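Local coordinates for protein membrane attack complex assembly inhibitor BGA71 (Borreliella bavariensis, PDB 6FMH) that inhibits assembly of the complement membrane attack complex, as an outer surface protein that probably helps the Lyme disease spirochaete survive in serum, at residues T64-L69 against F151-N156; Y94-F99 against M180-Y184. All blocks are in the same frame, centred on the assembly; numbering follows the deposited sequence.

Interaction 1: residues T64-L69 against F151-N156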
loop_
_atom_site.group_PDB
_atom_site.type_symbol
_atom_site.label_atom_id
_atom_site.label_comp_id
_atom_site.label_asym_id
_atom_site.label_seq_id
_atom_site.Cartn_x
_atom_site.Cartn_y
_atom_site.Cartn_z
ATOM N N THR A 64 6.099 6.646 -11.275
ATOM C CA THR A 64 7.020 7.807 -11.371
ATOM C C THR A 64 7.128 8.357 -12.763
ATOM O O THR A 64 6.938 9.511 -12.995
ATOM C CB THR A 64 8.438 7.490 -10.824
ATOM O OG1 THR A 64 8.419 7.512 -9.384
ATOM C CG2 THR A 64 9.411 8.556 -11.245
ATOM N N ILE A 65 7.294 7.460 -13.713
ATOM C CA ILE A 65 7.494 7.858 -15.121
ATOM C C ILE A 65 6.278 8.533 -15.691
ATOM O O ILE A 65 6.358 9.648 -16.170
ATOM C CB ILE A 65 7.827 6.631 -16.019
ATOM C CG1 ILE A 65 9.094 5.916 -15.555
ATOM C CG2 ILE A 65 7.953 7.041 -17.487
ATOM C CD1 ILE A 65 10.347 6.413 -16.176
ATOM N N TYR A 66 5.140 7.850 -15.611
ATOM C CA TYR A 66 3.900 8.299 -16.250
ATOM C C TYR A 66 3.435 9.578 -15.640
ATOM O O TYR A 66 2.923 10.463 -16.337
ATOM C CB TYR A 66 2.823 7.245 -16.096
ATOM C CG TYR A 66 2.936 6.010 -17.001
ATOM C CD1 TYR A 66 4.135 5.579 -17.505
ATOM C CD2 TYR A 66 1.799 5.294 -17.332
ATOM C CE1 TYR A 66 4.218 4.464 -18.289
ATOM C CE2 TYR A 66 1.856 4.187 -18.134
ATOM C CZ TYR A 66 3.081 3.781 -18.623
ATOM O OH TYR A 66 3.152 2.642 -19.388
ATOM N N SER A 67 3.555 9.673 -14.327
ATOM C CA SER A 67 3.122 10.898 -13.631
ATOM C C SER A 67 4.068 11.976 -14.068
ATOM O O SER A 67 3.659 13.123 -14.172
ATOM C CB SER A 67 3.097 10.756 -12.081
ATOM O OG SER A 67 4.412 10.746 -11.552
ATOM N N SER A 68 5.328 11.615 -14.265
ATOM C CA SER A 68 6.337 12.587 -14.653
ATOM C C SER A 68 6.120 13.138 -16.053
ATOM O O SER A 68 6.315 14.325 -16.315
ATOM C CB SER A 68 7.745 11.991 -14.567
ATOM O OG SER A 68 8.164 11.773 -13.207
ATOM N N LEU A 69 5.690 12.270 -16.947
ATOM C CA LEU A 69 5.385 12.645 -18.314
ATOM C C LEU A 69 3.906 12.887 -18.514
ATOM O O LEU A 69 3.412 12.939 -19.652
ATOM C CB LEU A 69 5.804 11.555 -19.257
ATOM C CG LEU A 69 7.281 11.208 -19.172
ATOM C CD1 LEU A 69 7.541 9.980 -20.013
ATOM C CD2 LEU A 69 8.093 12.382 -19.666
ATOM N N PHE A 151 13.096 15.122 -10.660
ATOM C CA PHE A 151 13.262 14.104 -11.696
ATOM C C PHE A 151 12.351 14.323 -12.917
ATOM O O PHE A 151 12.770 14.171 -14.033
ATOM C CB PHE A 151 13.010 12.710 -11.113
ATOM C CG PHE A 151 12.864 11.638 -12.163
ATOM C CD1 PHE A 151 13.997 10.979 -12.709
ATOM C CD2 PHE A 151 11.614 11.282 -12.629
ATOM C CE1 PHE A 151 13.850 10.001 -13.687
ATOM C CE2 PHE A 151 11.479 10.308 -13.592
ATOM C CZ PHE A 151 12.586 9.665 -14.136
ATOM N N ALA A 152 11.083 14.642 -12.669
ATOM C CA ALA A 152 10.085 14.823 -13.714
ATOM C C ALA A 152 10.474 15.997 -14.591
ATOM O O ALA A 152 10.396 15.945 -15.824
ATOM C CB ALA A 152 8.716 15.025 -13.091
ATOM N N LYS A 153 10.886 17.081 -13.943
ATOM C CA LYS A 153 11.315 18.264 -14.670
ATOM C C LYS A 153 12.455 17.825 -15.614
ATOM O O LYS A 153 12.334 17.948 -16.828
ATOM C CB LYS A 153 11.753 19.339 -13.705
ATOM C CG LYS A 153 11.621 20.762 -14.224
ATOM C CD LYS A 153 10.179 21.284 -14.083
ATOM C CE LYS A 153 10.060 22.733 -14.624
ATOM N NZ LYS A 153 8.646 23.215 -14.702
ATOM N N LYS A 154 13.457 17.163 -15.045
ATOM C CA LYS A 154 14.547 16.643 -15.810
ATOM C C LYS A 154 14.121 15.719 -16.910
ATOM O O LYS A 154 14.649 15.797 -18.012
ATOM C CB LYS A 154 15.519 15.889 -14.925
ATOM C CG LYS A 154 16.920 15.810 -15.523
ATOM C CD LYS A 154 17.732 17.034 -15.160
ATOM C CE LYS A 154 19.007 17.149 -15.967
ATOM N NZ LYS A 154 19.047 18.318 -16.898
ATOM N N LEU A 155 13.159 14.838 -16.634
ATOM C CA LEU A 155 12.684 13.870 -17.639
ATOM C C LEU A 155 11.982 14.530 -18.853
ATOM O O LEU A 155 12.110 14.061 -19.994
ATOM C CB LEU A 155 11.788 12.848 -16.994
ATOM C CG LEU A 155 11.274 11.674 -17.862
ATOM C CD1 LEU A 155 12.393 10.949 -18.585
ATOM C CD2 LEU A 155 10.493 10.705 -17.021
ATOM N N ASN A 156 11.322 15.659 -18.632
ATOM C CA ASN A 156 10.690 16.370 -19.753
ATOM C C ASN A 156 11.704 17.072 -20.635
ATOM O O ASN A 156 11.573 17.097 -21.879
ATOM C CB ASN A 156 9.621 17.282 -19.248
ATOM C CG ASN A 156 8.388 16.515 -18.934
ATOM O OD1 ASN A 156 7.688 16.085 -19.829
ATOM N ND2 ASN A 156 8.122 16.282 -17.630
#
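The side-chain amide nitrogen ND2 of Asn156 serves two carbonyls at once: it bonds Ser68 O across the contact at 3.0 Å, with an N-H...O angle of 155°, and also Ala152 O one turn back on its own helix. This is a helix-helix crossing in the all-helical fold of the BbCRASP-1 family, where the last turn of helix 55-68 crosses the 151-156 part of helix 127-163 at -68°. Here an asparagine on one helix bonds a main-chain carbonyl in the last turn of another. Ser68 O lies close to the amide plane, whereas Ala152 O, tilted from that plane, takes the more bent bond. Ala152 O also accepts the backbone N of Asn156, the two donors coming from opposite faces of the carbonyl. Lys75 NZ bonds the other end of the amide, OD1. With both ends bonded, the rotation of the group is probably held.

Where Ser68 faces Ala152, their CA atoms are 4.5 Å apart, with only small side chains between them. With OG beside the backbone N (chi1 -70°), the Ser68 hydroxyl turns back onto Thr64 O, to which it donates a bond of 2.6 Å, so this buried oxygen is satisfied inside its own helix while it rests against the methyl of Ala152. Apolar groups fill the flanks. Leu69, the first residue to leave helical geometry, crosses Leu155 at about a right angle, its CD2 lying 3.7 Å from Leu155 CG. Leu79 of helix 73-88 touches both Ile65 and Leu155. Phe151 turns a ring edge to Ser68 OG and Ile65 CD1, and its CE2 comes within 3.6 Å of Thr64 CG2, the methyl that lies anti to the backbone N, while Thr64 OG1 bonds Gln108 OE1.

Interaction 2: residues Y94-F99 against M180-Y184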
loop_
_atom_site.group_PDB
_atom_site.type_symbol
_atom_site.label_atom_id
_atom_site.label_comp_id
_atom_site.label_asym_id
_atom_site.label_seq_id
_atom_site.Cartn_x
_atom_site.Cartn_y
_atom_site.Cartn_z
ATOM N N TYR A 94 23.297 -1.650 -19.493
ATOM C CA TYR A 94 23.267 -1.420 -18.050
ATOM C C TYR A 94 22.709 -0.060 -17.669
ATOM O O TYR A 94 22.105 0.112 -16.627
ATOM C CB TYR A 94 24.681 -1.583 -17.466
ATOM C CG TYR A 94 25.579 -0.390 -17.675
ATOM C CD1 TYR A 94 26.231 -0.182 -18.883
ATOM C CD2 TYR A 94 25.735 0.559 -16.673
ATOM C CE1 TYR A 94 27.049 0.926 -19.078
ATOM C CE2 TYR A 94 26.549 1.678 -16.845
ATOM C CZ TYR A 94 27.215 1.854 -18.051
ATOM O OH TYR A 94 28.003 2.976 -18.217
ATOM N N THR A 95 22.984 0.918 -18.500
ATOM C CA THR A 95 22.533 2.259 -18.283
ATOM C C THR A 95 21.005 2.358 -18.329
ATOM O O THR A 95 20.405 3.103 -17.534
ATOM C CB THR A 95 23.170 3.138 -19.336
ATOM O OG1 THR A 95 24.593 2.987 -19.240
ATOM C CG2 THR A 95 22.797 4.576 -19.115
ATOM N N SER A 96 20.354 1.576 -19.201
ATOM C CA SER A 96 18.906 1.530 -19.217
ATOM C C SER A 96 18.420 0.905 -17.946
ATOM O O SER A 96 17.467 1.361 -17.330
ATOM C CB SER A 96 18.392 0.732 -20.438
ATOM O OG SER A 96 18.944 -0.569 -20.493
ATOM N N LYS A 97 19.031 -0.205 -17.574
ATOM C CA LYS A 97 18.649 -0.907 -16.333
ATOM C C LYS A 97 18.841 -0.044 -15.106
ATOM O O LYS A 97 17.963 0.026 -14.250
ATOM C CB LYS A 97 19.454 -2.192 -16.173
ATOM C CG LYS A 97 18.803 -3.355 -16.824
ATOM C CD LYS A 97 19.626 -4.616 -16.639
ATOM C CE LYS A 97 19.106 -5.730 -17.505
ATOM N NZ LYS A 97 20.181 -6.509 -18.151
ATOM N N GLU A 98 19.993 0.593 -15.007
ATOM C CA GLU A 98 20.246 1.481 -13.869
ATOM C C GLU A 98 19.218 2.619 -13.791
ATOM O O GLU A 98 18.698 2.908 -12.739
ATOM C CB GLU A 98 21.698 2.015 -13.890
ATOM C CG GLU A 98 22.632 1.071 -13.157
ATOM C CD GLU A 98 24.102 1.335 -13.399
ATOM O OE1 GLU A 98 24.542 2.513 -13.362
ATOM O OE2 GLU A 98 24.831 0.334 -13.505
ATOM N N PHE A 99 18.959 3.282 -14.919
ATOM C CA PHE A 99 17.917 4.311 -14.957
ATOM C C PHE A 99 16.602 3.773 -14.335
ATOM O O PHE A 99 15.946 4.454 -13.571
ATOM C CB PHE A 99 17.708 4.780 -16.403
ATOM C CG PHE A 99 16.567 5.704 -16.571
ATOM C CD1 PHE A 99 16.714 7.049 -16.294
ATOM C CD2 PHE A 99 15.309 5.223 -16.966
ATOM C CE1 PHE A 99 15.626 7.923 -16.436
ATOM C CE2 PHE A 99 14.228 6.090 -17.086
ATOM C CZ PHE A 99 14.386 7.438 -16.822
ATOM N N MET A 180 22.404 10.228 -20.575
ATOM C CA MET A 180 21.624 9.594 -19.544
ATOM C C MET A 180 22.484 9.422 -18.310
ATOM O O MET A 180 22.013 9.658 -17.191
ATOM C CB MET A 180 21.116 8.257 -20.019
ATOM C CG MET A 180 20.048 8.329 -21.100
ATOM S SD MET A 180 18.591 9.301 -20.795
ATOM C CE MET A 180 17.785 8.432 -19.580
ATOM N N LYS A 181 23.768 9.073 -18.502
ATOM C CA LYS A 181 24.694 8.966 -17.378
ATOM C C LYS A 181 24.860 10.303 -16.608
ATOM O O LYS A 181 24.852 10.315 -15.378
ATOM C CB LYS A 181 26.060 8.477 -17.871
ATOM C CG LYS A 181 26.187 6.974 -17.874
ATOM C CD LYS A 181 27.541 6.480 -18.353
ATOM C CE LYS A 181 27.633 6.505 -19.873
ATOM N NZ LYS A 181 28.853 5.802 -20.392
ATOM N N GLU A 182 25.059 11.407 -17.340
ATOM C CA GLU A 182 25.379 12.710 -16.739
ATOM C C GLU A 182 24.132 13.436 -16.125
ATOM O O GLU A 182 24.270 14.337 -15.276
ATOM C CB GLU A 182 26.220 13.596 -17.712
ATOM C CG GLU A 182 27.553 12.918 -18.184
ATOM C CD GLU A 182 28.476 12.405 -17.038
ATOM O OE1 GLU A 182 28.826 13.224 -16.164
ATOM O OE2 GLU A 182 28.870 11.190 -16.992
ATOM N N ASN A 183 22.920 13.028 -16.518
ATOM C CA ASN A 183 21.716 13.695 -16.035
ATOM C C ASN A 183 20.941 12.857 -15.061
ATOM O O ASN A 183 19.935 13.288 -14.521
ATOM C CB ASN A 183 20.866 14.079 -17.225
ATOM C CG ASN A 183 21.553 15.095 -18.071
ATOM O OD1 ASN A 183 21.608 16.305 -17.711
ATOM N ND2 ASN A 183 21.999 14.684 -19.244
ATOM N N TYR A 184 21.361 11.614 -14.889
ATOM C CA TYR A 184 20.713 10.749 -13.932
ATOM C C TYR A 184 21.726 10.017 -13.086
ATOM O O TYR A 184 21.647 8.815 -12.941
ATOM C CB TYR A 184 19.748 9.818 -14.695
ATOM C CG TYR A 184 18.676 10.626 -15.443
ATOM C CD1 TYR A 184 17.568 11.105 -14.783
ATOM C CD2 TYR A 184 18.810 10.917 -16.763
ATOM C CE1 TYR A 184 16.602 11.824 -15.443
ATOM C CE2 TYR A 184 17.868 11.662 -17.438
ATOM C CZ TYR A 184 16.758 12.114 -16.783
ATOM O OH TYR A 184 15.782 12.834 -17.484
#
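Phe99 drives its edge into the face of Tyr184, a T-shaped pair with planes at 88° and centroids 5.3 Å apart. Phe99 CE1 stands over the centre of the tyrosine ring, 4.0 Å above its plane, while Met180 O lies in plane at the edge of the same ring. The phenylalanine receives a second partner: the methyl CE of Met180 makes an off-centre CH-pi contact with it, 4.1 Å from the ring centroid. Bends at chi2 (-54°) and chi3 (-69°) fold the methionine chain and bring that methyl to Phe99 CD1 and CE1. The trio joins helix 90-123 to the 180-184 segment through ring and methyl packing, with no hydrogen bond between the segments.

Farther out, the contact thins. Thr95 CG2 meets Met180 CB at 4.1 Å, and at the exposed margin the Tyr94 side chain crosses that of Lys181 at about a right angle, with Tyr94 OH 3.5 Å from Lys181 CD. The polar end of Tyr184 is served from elsewhere, its OH bonding Thr158 OG1 on helix 127-163.

In the all-helical BbCRASP-1 fold this packing seats the C-terminal end of helix 173-183 against an early part of helix 90-123. Two further helices border it: Leu83 and Leu86 of helix 73-88 touch Phe99 and Met180 respectively, and Phe151 and Leu155 of helix 127-163 border the aromatic pair.

Helix 127-163 connects the two contacts: it supplies one side of interaction 1 and borders interaction 2, whose centre lies about 15 Å away. The rings of Phe151 and Tyr184 come together with their CE1 atoms 3.7 Å apart, carrying the apolar packing from one site to the other. Along the chain the segments alternate, and helices 73-88 and 90-123 also take part in or touch both contacts. Interaction 1 is nearer the chain centre, mostly buried, and combines a close Ser68-Ala152 approach with amide and hydroxyl hydrogen bonds to main-chain carbonyls. Interaction 2, farther out, relies on aromatic and methionine packing and grades into a margin where Tyr94 and Lys181 reach the surface.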